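PDB 4XA8: D-isomer specific 2-hydroxyacid dehydrogenase NAD-binding from Xanthobacter autotrophicus, which binds NADPH and probably catalyses nicotinamide-dependent oxidation or reduction between D-2-hydroxy acids and the corresponding 2-oxo acids. Local coordinates for residues T96-P101 with P295-N300; L71-N76 with E299-I304; Q20-A25 with A288-A293; A9-S14 with E50-A55. All blocks are in the same frame, centred on the assembly; numbering follows the deposited sequence.

Contact 1 (T96-P101 with P295-N300); sequences TRLSDP and PQIVEN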
loop_
_atom_site.group_PDB
_atom_site.type_symbol
_atom_site.label_atom_id
_atom_site.label_comp_id
_atom_site.label_asym_id
_atom_site.label_seq_id
_atom_site.Cartn_x
_atom_site.Cartn_y
_atom_site.Cartn_z
ATOM N N THR A 96 -3.018 30.035 -13.886
ATOM C CA THR A 96 -3.043 29.586 -12.519
ATOM C C THR A 96 -2.916 28.070 -12.472
ATOM O O THR A 96 -3.168 27.367 -13.475
ATOM C CB THR A 96 -4.343 30.014 -11.832
ATOM O OG1 THR A 96 -5.454 29.606 -12.637
ATOM C CG2 THR A 96 -4.370 31.516 -11.625
ATOM N N ARG A 97 -2.493 27.599 -11.313
ATOM C CA ARG A 97 -2.488 26.191 -10.994
ATOM C C ARG A 97 -3.458 26.009 -9.826
ATOM O O ARG A 97 -3.906 26.987 -9.209
ATOM C CB ARG A 97 -1.073 25.712 -10.659
ATOM C CG ARG A 97 -0.673 25.893 -9.204
ATOM C CD ARG A 97 0.837 25.918 -9.015
ATOM N NE ARG A 97 1.141 26.357 -7.661
ATOM C CZ ARG A 97 1.058 27.619 -7.228
ATOM N NH1 ARG A 97 0.681 28.607 -8.040
ATOM N NH2 ARG A 97 1.359 27.906 -5.967
ATOM N N LEU A 98 -3.813 24.766 -9.552
ATOM C CA LEU A 98 -4.659 24.477 -8.425
ATOM C C LEU A 98 -3.767 24.333 -7.189
ATOM O O LEU A 98 -2.663 23.797 -7.251
ATOM C CB LEU A 98 -5.463 23.214 -8.647
ATOM C CG LEU A 98 -6.205 23.157 -9.982
ATOM C CD1 LEU A 98 -6.730 21.740 -10.175
ATOM C CD2 LEU A 98 -7.294 24.222 -10.056
ATOM N N SER A 99 -4.239 24.863 -6.079
ATOM C CA SER A 99 -3.542 24.745 -4.820
ATOM C C SER A 99 -4.445 23.874 -3.971
ATOM O O SER A 99 -5.478 24.329 -3.495
ATOM C CB SER A 99 -3.345 26.138 -4.218
ATOM O OG SER A 99 -2.827 26.093 -2.897
ATOM N N ASP A 100 -4.103 22.598 -3.848
ATOM C CA ASP A 100 -4.905 21.704 -3.047
ATOM C C ASP A 100 -4.024 21.345 -1.876
ATOM O O ASP A 100 -3.078 20.549 -2.016
ATOM C CB ASP A 100 -5.347 20.458 -3.815
ATOM C CG ASP A 100 -6.199 19.534 -2.955
ATOM O OD1 ASP A 100 -5.653 19.015 -1.958
ATOM O OD2 ASP A 100 -7.412 19.375 -3.244
ATOM N N PRO A 101 -4.324 21.943 -0.717
ATOM C CA PRO A 101 -3.495 21.871 0.461
ATOM C C PRO A 101 -3.155 20.484 0.917
ATOM O O PRO A 101 -2.226 20.355 1.681
ATOM C CB PRO A 101 -4.361 22.550 1.525
ATOM C CG PRO A 101 -5.037 23.597 0.758
ATOM C CD PRO A 101 -5.362 22.975 -0.562
ATOM N N PRO A 295 -14.046 25.695 -5.845
ATOM C CA PRO A 295 -14.205 26.993 -5.187
ATOM C C PRO A 295 -13.150 28.014 -5.542
ATOM O O PRO A 295 -13.512 29.151 -5.853
ATOM C CB PRO A 295 -14.149 26.635 -3.694
ATOM C CG PRO A 295 -14.717 25.266 -3.651
ATOM C CD PRO A 295 -14.143 24.596 -4.860
ATOM N N GLN A 296 -11.871 27.618 -5.555
ATOM C CA GLN A 296 -10.782 28.545 -5.917
ATOM C C GLN A 296 -10.836 28.948 -7.398
ATOM O O GLN A 296 -10.466 30.073 -7.738
ATOM C CB GLN A 296 -9.383 28.031 -5.501
ATOM C CG GLN A 296 -8.834 26.870 -6.336
ATOM C CD GLN A 296 -7.598 26.170 -5.752
ATOM O OE1 GLN A 296 -6.570 26.082 -6.410
ATOM N NE2 GLN A 296 -7.712 25.640 -4.523
ATOM N N ILE A 297 -11.342 28.069 -8.269
ATOM C CA ILE A 297 -11.556 28.440 -9.675
ATOM C C ILE A 297 -12.667 29.516 -9.802
ATOM O O ILE A 297 -12.481 30.569 -10.455
ATOM C CB ILE A 297 -11.881 27.196 -10.533
ATOM C CG1 ILE A 297 -10.717 26.203 -10.482
ATOM C CG2 ILE A 297 -12.215 27.614 -11.955
ATOM C CD1 ILE A 297 -11.039 24.807 -10.978
ATOM N N VAL A 298 -13.820 29.250 -9.182
ATOM C CA VAL A 298 -14.924 30.216 -9.143
ATOM C C VAL A 298 -14.501 31.576 -8.557
ATOM O O VAL A 298 -14.874 32.634 -9.091
ATOM C CB VAL A 298 -16.173 29.601 -8.448
ATOM C CG1 VAL A 298 -17.185 30.686 -8.046
ATOM C CG2 VAL A 298 -16.798 28.574 -9.391
ATOM N N GLU A 299 -13.699 31.559 -7.498
ATOM C CA GLU A 299 -13.160 32.808 -6.911
ATOM C C GLU A 299 -12.185 33.562 -7.847
ATOM O O GLU A 299 -12.119 34.780 -7.822
ATOM C CB GLU A 299 -12.505 32.514 -5.563
ATOM C CG GLU A 299 -11.736 33.642 -4.913
ATOM C CD GLU A 299 -12.583 34.858 -4.542
ATOM O OE1 GLU A 299 -13.839 34.776 -4.528
ATOM O OE2 GLU A 299 -11.962 35.902 -4.263
ATOM N N ASN A 300 -11.417 32.842 -8.643
ATOM C CA ASN A 300 -10.515 33.487 -9.588
ATOM C C ASN A 300 -11.265 34.051 -10.787
ATOM O O ASN A 300 -10.876 35.077 -11.362
ATOM C CB ASN A 300 -9.383 32.538 -10.014
ATOM C CG ASN A 300 -8.172 32.614 -9.094
ATOM O OD1 ASN A 300 -8.008 33.575 -8.308
ATOM N ND2 ASN A 300 -7.296 31.609 -9.196
HETATM O O HOH W 1 -7.849 29.227 -10.572
HETATM O O HOH W 2 -6.259 27.836 -8.459
#
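The amide of Q296 meets the backbone of S99 head-on and is held at both ends. S99 N donates to Q296 OE1 over 2.7 Å, along a nearly straight path (170°) and onto a lone pair in the carbonyl plane. In return Q296 NE2 donates to S99 O at 2.8 Å, with the acceptor in the plane of the amide but the donor above the plane of the S99 carbonyl. Glutamine suits the place because one extended side chain offers a donor and an acceptor at once; chi1 of 73° holds CG between the backbone N and carbonyl carbon. Beneath this polar pair L98 CD2 packs 3.9 Å from I297 CD1, crossing it obliquely, and W22 touches both residues. Here the C-terminal helix 290-306 returns to the edge of a five-stranded parallel sheet in a flavodoxin-like domain, as in other D-2-hydroxyacid dehydrogenases. A leucine here, offering S99 neither donor nor acceptor, would probably let the loop after the strand drift. Packing loosens toward T96, where water takes over. One water bridges T96 OG1, also bonded to V74, and N300 ND2, whose OD1 binds L311 N; another donates to R97 O and Q296 OE1. The exposed side chain of R97, one of the NADPH-binding residues of this protein, starts away from the helix.

Contact 2 (L71-N76 with E299-I304); sequences LKLVIN and ENIRRI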
loop_
_atom_site.group_PDB
_atom_site.type_symbol
_atom_site.label_atom_id
_atom_site.label_comp_id
_atom_site.label_asym_id
_atom_site.label_seq_id
_atom_site.Cartn_x
_atom_site.Cartn_y
_atom_site.Cartn_z
ATOM N N LEU A 71 -10.400 34.965 -24.154
ATOM C CA LEU A 71 -9.834 34.304 -22.956
ATOM C C LEU A 71 -9.131 35.313 -22.018
ATOM O O LEU A 71 -8.299 36.156 -22.460
ATOM C CB LEU A 71 -8.829 33.254 -23.412
ATOM C CG LEU A 71 -8.493 32.034 -22.596
ATOM C CD1 LEU A 71 -9.772 31.288 -22.252
ATOM C CD2 LEU A 71 -7.542 31.204 -23.454
ATOM N N LYS A 72 -9.487 35.221 -20.737
ATOM C CA LYS A 72 -8.993 36.113 -19.684
ATOM C C LYS A 72 -8.172 35.405 -18.606
ATOM O O LYS A 72 -7.456 36.075 -17.836
ATOM C CB LYS A 72 -10.189 36.834 -19.047
ATOM C CG LYS A 72 -10.966 37.722 -20.049
ATOM C CD LYS A 72 -11.406 39.053 -19.447
ATOM C CE LYS A 72 -11.770 40.057 -20.539
ATOM N NZ LYS A 72 -11.437 41.469 -20.195
ATOM N N LEU A 73 -8.289 34.071 -18.558
ATOM C CA LEU A 73 -7.786 33.258 -17.464
ATOM C C LEU A 73 -7.587 31.814 -17.928
ATOM O O LEU A 73 -8.484 31.214 -18.537
ATOM C CB LEU A 73 -8.781 33.316 -16.284
ATOM C CG LEU A 73 -8.457 32.458 -15.048
ATOM C CD1 LEU A 73 -7.119 32.890 -14.467
ATOM C CD2 LEU A 73 -9.554 32.567 -13.986
ATOM N N VAL A 74 -6.401 31.267 -17.672
ATOM C CA VAL A 74 -6.151 29.833 -17.820
ATOM C C VAL A 74 -5.883 29.207 -16.464
ATOM O O VAL A 74 -5.212 29.810 -15.609
ATOM C CB VAL A 74 -4.955 29.560 -18.748
ATOM C CG1 VAL A 74 -4.618 28.072 -18.776
ATOM C CG2 VAL A 74 -5.284 30.042 -20.127
ATOM N N ILE A 75 -6.427 28.011 -16.276
ATOM C CA ILE A 75 -6.237 27.237 -15.060
ATOM C C ILE A 75 -5.715 25.855 -15.459
ATOM O O ILE A 75 -6.366 25.132 -16.198
ATOM C CB ILE A 75 -7.542 27.066 -14.227
ATOM C CG1 ILE A 75 -8.278 28.401 -14.010
ATOM C CG2 ILE A 75 -7.201 26.423 -12.888
ATOM C CD1 ILE A 75 -9.438 28.657 -14.965
ATOM N N ASN A 76 -4.528 25.510 -14.993
ATOM C CA ASN A 76 -3.917 24.240 -15.317
ATOM C C ASN A 76 -4.377 23.167 -14.312
ATOM O O ASN A 76 -4.336 23.387 -13.106
ATOM C CB ASN A 76 -2.383 24.397 -15.311
ATOM C CG ASN A 76 -1.664 23.220 -15.943
ATOM O OD1 ASN A 76 -0.829 22.581 -15.310
ATOM N ND2 ASN A 76 -1.999 22.912 -17.170
ATOM N N GLU A 299 -13.699 31.559 -7.498
ATOM C CA GLU A 299 -13.160 32.808 -6.911
ATOM C C GLU A 299 -12.185 33.562 -7.847
ATOM O O GLU A 299 -12.119 34.780 -7.822
ATOM C CB GLU A 299 -12.505 32.514 -5.563
ATOM C CG GLU A 299 -11.736 33.642 -4.913
ATOM C CD GLU A 299 -12.583 34.858 -4.542
ATOM O OE1 GLU A 299 -13.839 34.776 -4.528
ATOM O OE2 GLU A 299 -11.962 35.902 -4.263
ATOM N N ASN A 300 -11.417 32.842 -8.643
ATOM C CA ASN A 300 -10.515 33.487 -9.588
ATOM C C ASN A 300 -11.265 34.051 -10.787
ATOM O O ASN A 300 -10.876 35.077 -11.362
ATOM C CB ASN A 300 -9.383 32.538 -10.014
ATOM C CG ASN A 300 -8.172 32.614 -9.094
ATOM O OD1 ASN A 300 -8.008 33.575 -8.308
ATOM N ND2 ASN A 300 -7.296 31.609 -9.196
ATOM N N ILE A 301 -12.363 33.405 -11.149
ATOM C CA ILE A 301 -13.239 33.935 -12.173
ATOM C C ILE A 301 -13.749 35.297 -11.715
ATOM O O ILE A 301 -13.658 36.327 -12.447
ATOM C CB ILE A 301 -14.385 32.950 -12.469
ATOM C CG1 ILE A 301 -13.791 31.773 -13.267
ATOM C CG2 ILE A 301 -15.541 33.669 -13.198
ATOM C CD1 ILE A 301 -14.756 30.658 -13.603
ATOM N N ARG A 302 -14.271 35.349 -10.497
ATOM C CA ARG A 302 -14.758 36.636 -10.008
ATOM C C ARG A 302 -13.632 37.674 -9.865
ATOM O O ARG A 302 -13.830 38.834 -10.223
ATOM C CB ARG A 302 -15.613 36.494 -8.745
ATOM C CG ARG A 302 -14.882 36.124 -7.472
ATOM C CD ARG A 302 -15.543 36.826 -6.290
ATOM N NE ARG A 302 -15.384 38.271 -6.383
ATOM C CZ ARG A 302 -14.335 38.962 -5.944
ATOM N NH1 ARG A 302 -13.295 38.359 -5.368
ATOM N NH2 ARG A 302 -14.322 40.277 -6.103
ATOM N N ARG A 303 -12.449 37.277 -9.402
ATOM C CA ARG A 303 -11.343 38.242 -9.310
ATOM C C ARG A 303 -10.951 38.819 -10.670
ATOM O O ARG A 303 -10.777 40.029 -10.803
ATOM C CB ARG A 303 -10.124 37.647 -8.626
ATOM C CG ARG A 303 -10.313 37.482 -7.128
ATOM C CD ARG A 303 -9.371 36.458 -6.530
ATOM N NE ARG A 303 -9.405 36.459 -5.059
ATOM C CZ ARG A 303 -8.499 37.035 -4.277
ATOM N NH1 ARG A 303 -8.632 36.967 -2.966
ATOM N NH2 ARG A 303 -7.457 37.697 -4.787
ATOM N N ILE A 304 -10.818 37.953 -11.673
ATOM C CA ILE A 304 -10.441 38.393 -13.011
ATOM C C ILE A 304 -11.531 39.345 -13.538
ATOM O O ILE A 304 -11.224 40.372 -14.141
ATOM C CB ILE A 304 -10.132 37.188 -13.966
ATOM C CG1 ILE A 304 -9.247 37.619 -15.128
ATOM C CG2 ILE A 304 -11.385 36.569 -14.540
ATOM C CD1 ILE A 304 -7.783 37.747 -14.769
#
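Strand 73-76 of the parallel alpha/beta sheet is covered by the 299-304 part of helix 290-306, which runs nearly antiparallel to it (159°), the axes of the two segments 10.0 Å apart at closest. I304 carries most of the contact from the helix side. At CB its chain forks. I304 CG2, in the crowded position between the backbone N and carbonyl carbon, faces L73 CD2 loosely at 4.4 Å. I304 CG1, anti to the backbone N, passes K72 CB at 4.1 Å, and the tip, I304 CD1, comes to rest 3.5 Å from K72 O. A branched aliphatic residue fits, since it can touch both the strand and the loop leading into it. K72 contributes only the root of its side chain; the long remainder leads away from the helix, as suits a lysine at an exposed margin. L73 is buried, and its CG stands anti to the backbone N (chi1 177°), aiming CD2 at the helix backbone 3.9 Å from N300 O and 4.0 Å from N300 CB. The same methyl meets I301 CG1, while I301 also packs on Y54 of the adjoining strand. On another side of the helix E299 centres a salt-bridge network: R302 NH1 bridges to E299 OE2 through a weak hydrogen bond and also to E308, whereas R303 NE reaches E299 OE2 on its anti lone pair at 2.7 Å.

Contact 3 (Q20-A25 with A288-A293); sequences QDWKSA and AIPRTA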
loop_
_atom_site.group_PDB
_atom_site.type_symbol
_atom_site.label_atom_id
_atom_site.label_comp_id
_atom_site.label_asym_id
_atom_site.label_seq_id
_atom_site.Cartn_x
_atom_site.Cartn_y
_atom_site.Cartn_z
ATOM N N GLN A 20 -17.323 15.900 -17.038
ATOM C CA GLN A 20 -18.621 15.994 -16.352
ATOM C C GLN A 20 -18.559 16.208 -14.830
ATOM O O GLN A 20 -19.355 16.948 -14.274
ATOM C CB GLN A 20 -19.493 14.768 -16.676
ATOM C CG GLN A 20 -20.462 15.001 -17.832
ATOM C CD GLN A 20 -21.505 16.102 -17.536
ATOM O OE1 GLN A 20 -22.025 16.211 -16.418
ATOM N NE2 GLN A 20 -21.791 16.926 -18.535
ATOM N N ASP A 21 -17.614 15.563 -14.157
ATOM C CA ASP A 21 -17.451 15.723 -12.722
ATOM C C ASP A 21 -17.012 17.149 -12.413
ATOM O O ASP A 21 -17.393 17.704 -11.393
ATOM C CB ASP A 21 -16.361 14.808 -12.199
ATOM C CG ASP A 21 -16.735 13.363 -12.259
ATOM O OD1 ASP A 21 -17.934 13.042 -12.412
ATOM O OD2 ASP A 21 -15.803 12.543 -12.120
ATOM N N TRP A 22 -16.164 17.722 -13.263
ATOM C CA TRP A 22 -15.728 19.089 -13.057
ATOM C C TRP A 22 -16.867 20.054 -13.324
ATOM O O TRP A 22 -16.997 21.051 -12.635
ATOM C CB TRP A 22 -14.514 19.424 -13.939
ATOM C CG TRP A 22 -13.275 18.897 -13.380
ATOM C CD1 TRP A 22 -12.728 17.647 -13.592
ATOM C CD2 TRP A 22 -12.430 19.551 -12.426
ATOM N NE1 TRP A 22 -11.569 17.514 -12.861
ATOM C CE2 TRP A 22 -11.367 18.674 -12.142
ATOM C CE3 TRP A 22 -12.482 20.788 -11.771
ATOM C CZ2 TRP A 22 -10.371 18.999 -11.238
ATOM C CZ3 TRP A 22 -11.466 21.112 -10.887
ATOM C CH2 TRP A 22 -10.419 20.235 -10.661
ATOM N N LYS A 23 -17.677 19.764 -14.337
ATOM C CA LYS A 23 -18.818 20.605 -14.675
ATOM C C LYS A 23 -19.810 20.651 -13.501
ATOM O O LYS A 23 -20.271 21.733 -13.113
ATOM C CB LYS A 23 -19.493 20.108 -15.952
ATOM C CG LYS A 23 -20.721 20.907 -16.389
ATOM C CD LYS A 23 -21.174 20.533 -17.796
ATOM C CE LYS A 23 -22.358 21.392 -18.258
ATOM N NZ LYS A 23 -22.531 21.350 -19.740
ATOM N N SER A 24 -20.102 19.491 -12.926
ATOM C CA SER A 24 -21.028 19.417 -11.796
ATOM C C SER A 24 -20.557 20.212 -10.592
ATOM O O SER A 24 -21.329 20.939 -9.972
ATOM C CB SER A 24 -21.212 17.979 -11.371
ATOM O OG SER A 24 -21.907 17.314 -12.397
ATOM N N ALA A 25 -19.280 20.062 -10.283
ATOM C CA ALA A 25 -18.658 20.744 -9.157
ATOM C C ALA A 25 -18.611 22.271 -9.366
ATOM O O ALA A 25 -18.945 23.050 -8.458
ATOM C CB ALA A 25 -17.239 20.182 -8.927
ATOM N N ALA A 288 -6.320 15.845 -9.425
ATOM C CA ALA A 288 -7.145 16.945 -8.937
ATOM C C ALA A 288 -8.602 16.552 -8.606
ATOM O O ALA A 288 -9.285 15.807 -9.354
ATOM C CB ALA A 288 -7.114 18.103 -9.925
ATOM N N ILE A 289 -9.076 17.073 -7.487
ATOM C CA ILE A 289 -10.380 16.702 -6.923
ATOM C C ILE A 289 -11.364 17.816 -7.179
ATOM O O ILE A 289 -11.203 18.921 -6.657
ATOM C CB ILE A 289 -10.356 16.521 -5.390
ATOM C CG1 ILE A 289 -9.260 15.556 -4.928
ATOM C CG2 ILE A 289 -11.733 16.045 -4.887
ATOM C CD1 ILE A 289 -9.453 14.157 -5.404
ATOM N N PRO A 290 -12.376 17.554 -7.989
ATOM C CA PRO A 290 -13.280 18.659 -8.410
ATOM C C PRO A 290 -13.950 19.420 -7.252
ATOM O O PRO A 290 -13.966 20.635 -7.248
ATOM C CB PRO A 290 -14.329 17.925 -9.241
ATOM C CG PRO A 290 -13.548 16.831 -9.876
ATOM C CD PRO A 290 -12.529 16.367 -8.853
ATOM N N ARG A 291 -14.436 18.693 -6.251
ATOM C CA ARG A 291 -15.190 19.298 -5.161
ATOM C C ARG A 291 -14.317 20.296 -4.387
ATOM O O ARG A 291 -14.780 21.368 -4.013
ATOM C CB ARG A 291 -15.747 18.197 -4.237
ATOM C CG ARG A 291 -16.714 18.670 -3.170
ATOM C CD ARG A 291 -17.352 17.493 -2.445
ATOM N NE ARG A 291 -16.365 16.460 -2.134
ATOM C CZ ARG A 291 -15.452 16.533 -1.163
ATOM N NH1 ARG A 291 -15.386 17.590 -0.354
ATOM N NH2 ARG A 291 -14.602 15.517 -0.983
ATOM N N THR A 292 -13.053 19.962 -4.170
ATOM C CA THR A 292 -12.186 20.787 -3.352
ATOM C C THR A 292 -11.442 21.838 -4.159
ATOM O O THR A 292 -11.004 22.851 -3.596
ATOM C CB THR A 292 -11.238 19.906 -2.521
ATOM O OG1 THR A 292 -10.397 19.119 -3.358
ATOM C CG2 THR A 292 -12.047 18.960 -1.668
ATOM N N ALA A 293 -11.325 21.642 -5.478
ATOM C CA ALA A 293 -10.678 22.659 -6.348
ATOM C C ALA A 293 -11.649 23.708 -6.965
ATOM O O ALA A 293 -11.266 24.833 -7.250
ATOM C CB ALA A 293 -9.843 21.955 -7.431
HETATM O O HOH W 3 -9.834 15.203 -12.018
#
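D21 opens the contact, its backbone O and CB lying against the P290 ring while its carboxylate turns to H138 of the second subunit. W22 follows and does most of the work. Its indole receives P290 CG over one face, a CH-pi contact 3.6 Å from the centroid of the five-membered ring and only 12° off the normal. At the ring's edge W22 CZ2 meets A288 CB at 3.6 Å. A293 CB approaches obliquely, 3.7 Å from W22 CH2; alanines let so large a ring come close. W22 NE1 donates a hydrogen bond to a water in the ring plane, at 3.0 Å, which donates in turn to A288 O. One turn later A25 CB touches P290 CB at 3.7 Å. Proline fits there because, right after the N-cap residue I289, its nitrogen owes the helix no hydrogen bond. Helix 19-29 thus lies beside the start of helix 290-306, with W22 also meeting F12 of strand 9-13, while P139 of the second subunit packs on D21 and P290.

Contact 4 (A9-S14 with E50-A55); sequences ALVFYS and EEVRYA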
loop_
_atom_site.group_PDB
_atom_site.type_symbol
_atom_site.label_atom_id
_atom_site.label_comp_id
_atom_site.label_asym_id
_atom_site.label_seq_id
_atom_site.Cartn_x
_atom_site.Cartn_y
_atom_site.Cartn_z
ATOM N N ALA A 9 -18.178 32.161 -20.448
ATOM C CA ALA A 9 -18.170 30.690 -20.321
ATOM C C ALA A 9 -16.802 30.144 -19.936
ATOM O O ALA A 9 -15.748 30.745 -20.241
ATOM C CB ALA A 9 -18.635 30.036 -21.621
ATOM N N LEU A 10 -16.820 29.014 -19.235
ATOM C CA LEU A 10 -15.616 28.242 -19.001
ATOM C C LEU A 10 -15.568 27.046 -19.920
ATOM O O LEU A 10 -16.552 26.314 -20.042
ATOM C CB LEU A 10 -15.580 27.731 -17.559
ATOM C CG LEU A 10 -14.304 26.963 -17.206
ATOM C CD1 LEU A 10 -13.921 27.191 -15.749
ATOM C CD2 LEU A 10 -14.482 25.473 -17.518
ATOM N N VAL A 11 -14.406 26.829 -20.534
ATOM C CA VAL A 11 -14.146 25.638 -21.339
ATOM C C VAL A 11 -13.164 24.715 -20.606
ATOM O O VAL A 11 -12.153 25.177 -20.081
ATOM C CB VAL A 11 -13.589 25.975 -22.757
ATOM C CG1 VAL A 11 -12.192 26.584 -22.692
ATOM C CG2 VAL A 11 -13.525 24.724 -23.616
ATOM N N PHE A 12 -13.481 23.429 -20.615
ATOM C CA PHE A 12 -12.684 22.377 -20.005
ATOM C C PHE A 12 -12.057 21.473 -21.068
ATOM O O PHE A 12 -12.766 20.981 -21.997
ATOM C CB PHE A 12 -13.627 21.467 -19.199
ATOM C CG PHE A 12 -12.938 20.321 -18.504
ATOM C CD1 PHE A 12 -12.726 19.122 -19.144
ATOM C CD2 PHE A 12 -12.512 20.454 -17.184
ATOM C CE1 PHE A 12 -12.122 18.052 -18.469
ATOM C CE2 PHE A 12 -11.881 19.401 -16.528
ATOM C CZ PHE A 12 -11.716 18.198 -17.178
ATOM N N TYR A 13 -10.761 21.211 -20.923
ATOM C CA TYR A 13 -10.123 20.191 -21.735
ATOM C C TYR A 13 -9.176 19.316 -20.897
ATOM O O TYR A 13 -8.218 19.806 -20.275
ATOM C CB TYR A 13 -9.334 20.766 -22.932
ATOM C CG TYR A 13 -8.782 19.657 -23.792
ATOM C CD1 TYR A 13 -7.581 19.042 -23.467
ATOM C CD2 TYR A 13 -9.484 19.177 -24.894
ATOM C CE1 TYR A 13 -7.084 17.982 -24.211
ATOM C CE2 TYR A 13 -8.988 18.123 -25.661
ATOM C CZ TYR A 13 -7.783 17.530 -25.308
ATOM O OH TYR A 13 -7.256 16.469 -26.032
ATOM N N SER A 14 -9.396 18.013 -20.948
ATOM C CA SER A 14 -8.367 17.078 -20.466
ATOM C C SER A 14 -8.603 15.659 -20.999
ATOM O O SER A 14 -9.719 15.199 -21.006
ATOM C CB SER A 14 -8.315 17.066 -18.948
ATOM O OG SER A 14 -7.411 16.052 -18.493
ATOM N N GLU A 50 -16.410 33.069 -28.872
ATOM C CA GLU A 50 -16.194 34.419 -28.359
ATOM C C GLU A 50 -16.700 34.596 -26.928
ATOM O O GLU A 50 -16.232 35.488 -26.223
ATOM C CB GLU A 50 -16.832 35.457 -29.302
ATOM C CG GLU A 50 -16.118 35.513 -30.639
ATOM C CD GLU A 50 -16.485 36.728 -31.459
ATOM O OE1 GLU A 50 -17.461 36.631 -32.228
ATOM O OE2 GLU A 50 -15.788 37.762 -31.329
ATOM N N GLU A 51 -17.619 33.737 -26.484
ATOM C CA GLU A 51 -18.187 33.850 -25.133
ATOM C C GLU A 51 -17.328 33.172 -24.085
ATOM O O GLU A 51 -17.591 33.309 -22.892
ATOM C CB GLU A 51 -19.624 33.298 -25.093
ATOM C CG GLU A 51 -20.612 34.163 -25.864
ATOM C CD GLU A 51 -22.028 33.596 -25.907
ATOM O OE1 GLU A 51 -22.971 34.348 -26.230
ATOM O OE2 GLU A 51 -22.214 32.400 -25.633
ATOM N N VAL A 52 -16.297 32.440 -24.522
ATOM C CA VAL A 52 -15.426 31.676 -23.629
ATOM C C VAL A 52 -14.348 32.574 -23.066
ATOM O O VAL A 52 -13.570 33.177 -23.808
ATOM C CB VAL A 52 -14.744 30.517 -24.379
ATOM C CG1 VAL A 52 -13.716 29.844 -23.499
ATOM C CG2 VAL A 52 -15.788 29.511 -24.822
ATOM N N ARG A 53 -14.293 32.665 -21.751
ATOM C CA ARG A 53 -13.364 33.587 -21.114
ATOM C C ARG A 53 -12.402 32.915 -20.137
ATOM O O ARG A 53 -11.398 33.504 -19.739
ATOM C CB ARG A 53 -14.155 34.695 -20.436
ATOM C CG ARG A 53 -14.911 35.548 -21.439
ATOM C CD ARG A 53 -15.873 36.477 -20.742
ATOM N NE ARG A 53 -15.213 37.677 -20.239
ATOM C CZ ARG A 53 -15.831 38.661 -19.586
ATOM N NH1 ARG A 53 -17.137 38.597 -19.337
ATOM N NH2 ARG A 53 -15.136 39.710 -19.165
ATOM N N TYR A 54 -12.687 31.672 -19.793
ATOM C CA TYR A 54 -11.839 30.920 -18.880
ATOM C C TYR A 54 -11.594 29.543 -19.483
ATOM O O TYR A 54 -12.490 28.984 -20.120
ATOM C CB TYR A 54 -12.518 30.844 -17.505
ATOM C CG TYR A 54 -13.416 32.040 -17.201
ATOM C CD1 TYR A 54 -12.881 33.290 -16.869
ATOM C CD2 TYR A 54 -14.801 31.932 -17.297
ATOM C CE1 TYR A 54 -13.699 34.375 -16.607
ATOM C CE2 TYR A 54 -15.631 33.017 -17.054
ATOM C CZ TYR A 54 -15.074 34.231 -16.714
ATOM O OH TYR A 54 -15.905 35.293 -16.483
ATOM N N ALA A 55 -10.370 29.035 -19.320
ATOM C CA ALA A 55 -9.996 27.686 -19.757
ATOM C C ALA A 55 -9.358 26.886 -18.617
ATOM O O ALA A 55 -8.375 27.322 -18.017
ATOM C CB ALA A 55 -9.049 27.777 -20.956
#
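A9 O is gripped by two consecutive N-H groups: R53 N at 2.8 Å, and Y54 N at a longer 3.2 Å, both in the carbonyl plane. That double grip marks a beta bulge, which shifts the register by one residue between two parallel neighbours, strands 9-13 and 52-57. Straight bonds frame it, A9 N to E51 O at 2.8 Å and V11 N to Y54 O at 2.9 Å, each at 171°. Side chains then sort by face. On one, V11 CG1 nests 3.7 Å from V52 CG1 and close to A55 CB, beta-branched and small residues that pack flat in a buried sheet. L10 and Y54 take the other face, where Y54 CD2 lies 3.3 Å from A9 O, R53 CB sits over the middle of the ring, and I301 and I304 of helix 290-306 pack against it. A serine here in place of Y54, lacking the ring, would probably weaken the packing between the bulge and helix 290-306. Since main-chain atoms make all the polar bonds between the strands, the pairing asks little of side-chain chemistry; burial asks for apolar residues, and the bulge shifts which of them come opposite each other.

How the contacts relate
From the N terminus, contact 4 closes first, joining strand 9-13 to strand 52-57 around a loop that holds helix 19-29 and strand 34-37. Contact 3 starts inside that loop and ends at the head of helix 290-306, so it crosses contact 4. Contacts 2 and 1 open later, on neighbouring strands 73-76 and 95-97, and both finish farther along the same helix; contact 1 lies almost wholly within contact 2, sharing E299 and N300, and both cross contact 3. All three long loops enclose the NAD-binding domain. Together they fasten the returning C-terminal helix to helix 19-29 and to strands 73-76 and 95-97 of the N-terminal sheet, while contact 4 pairs two other strands of that sheet.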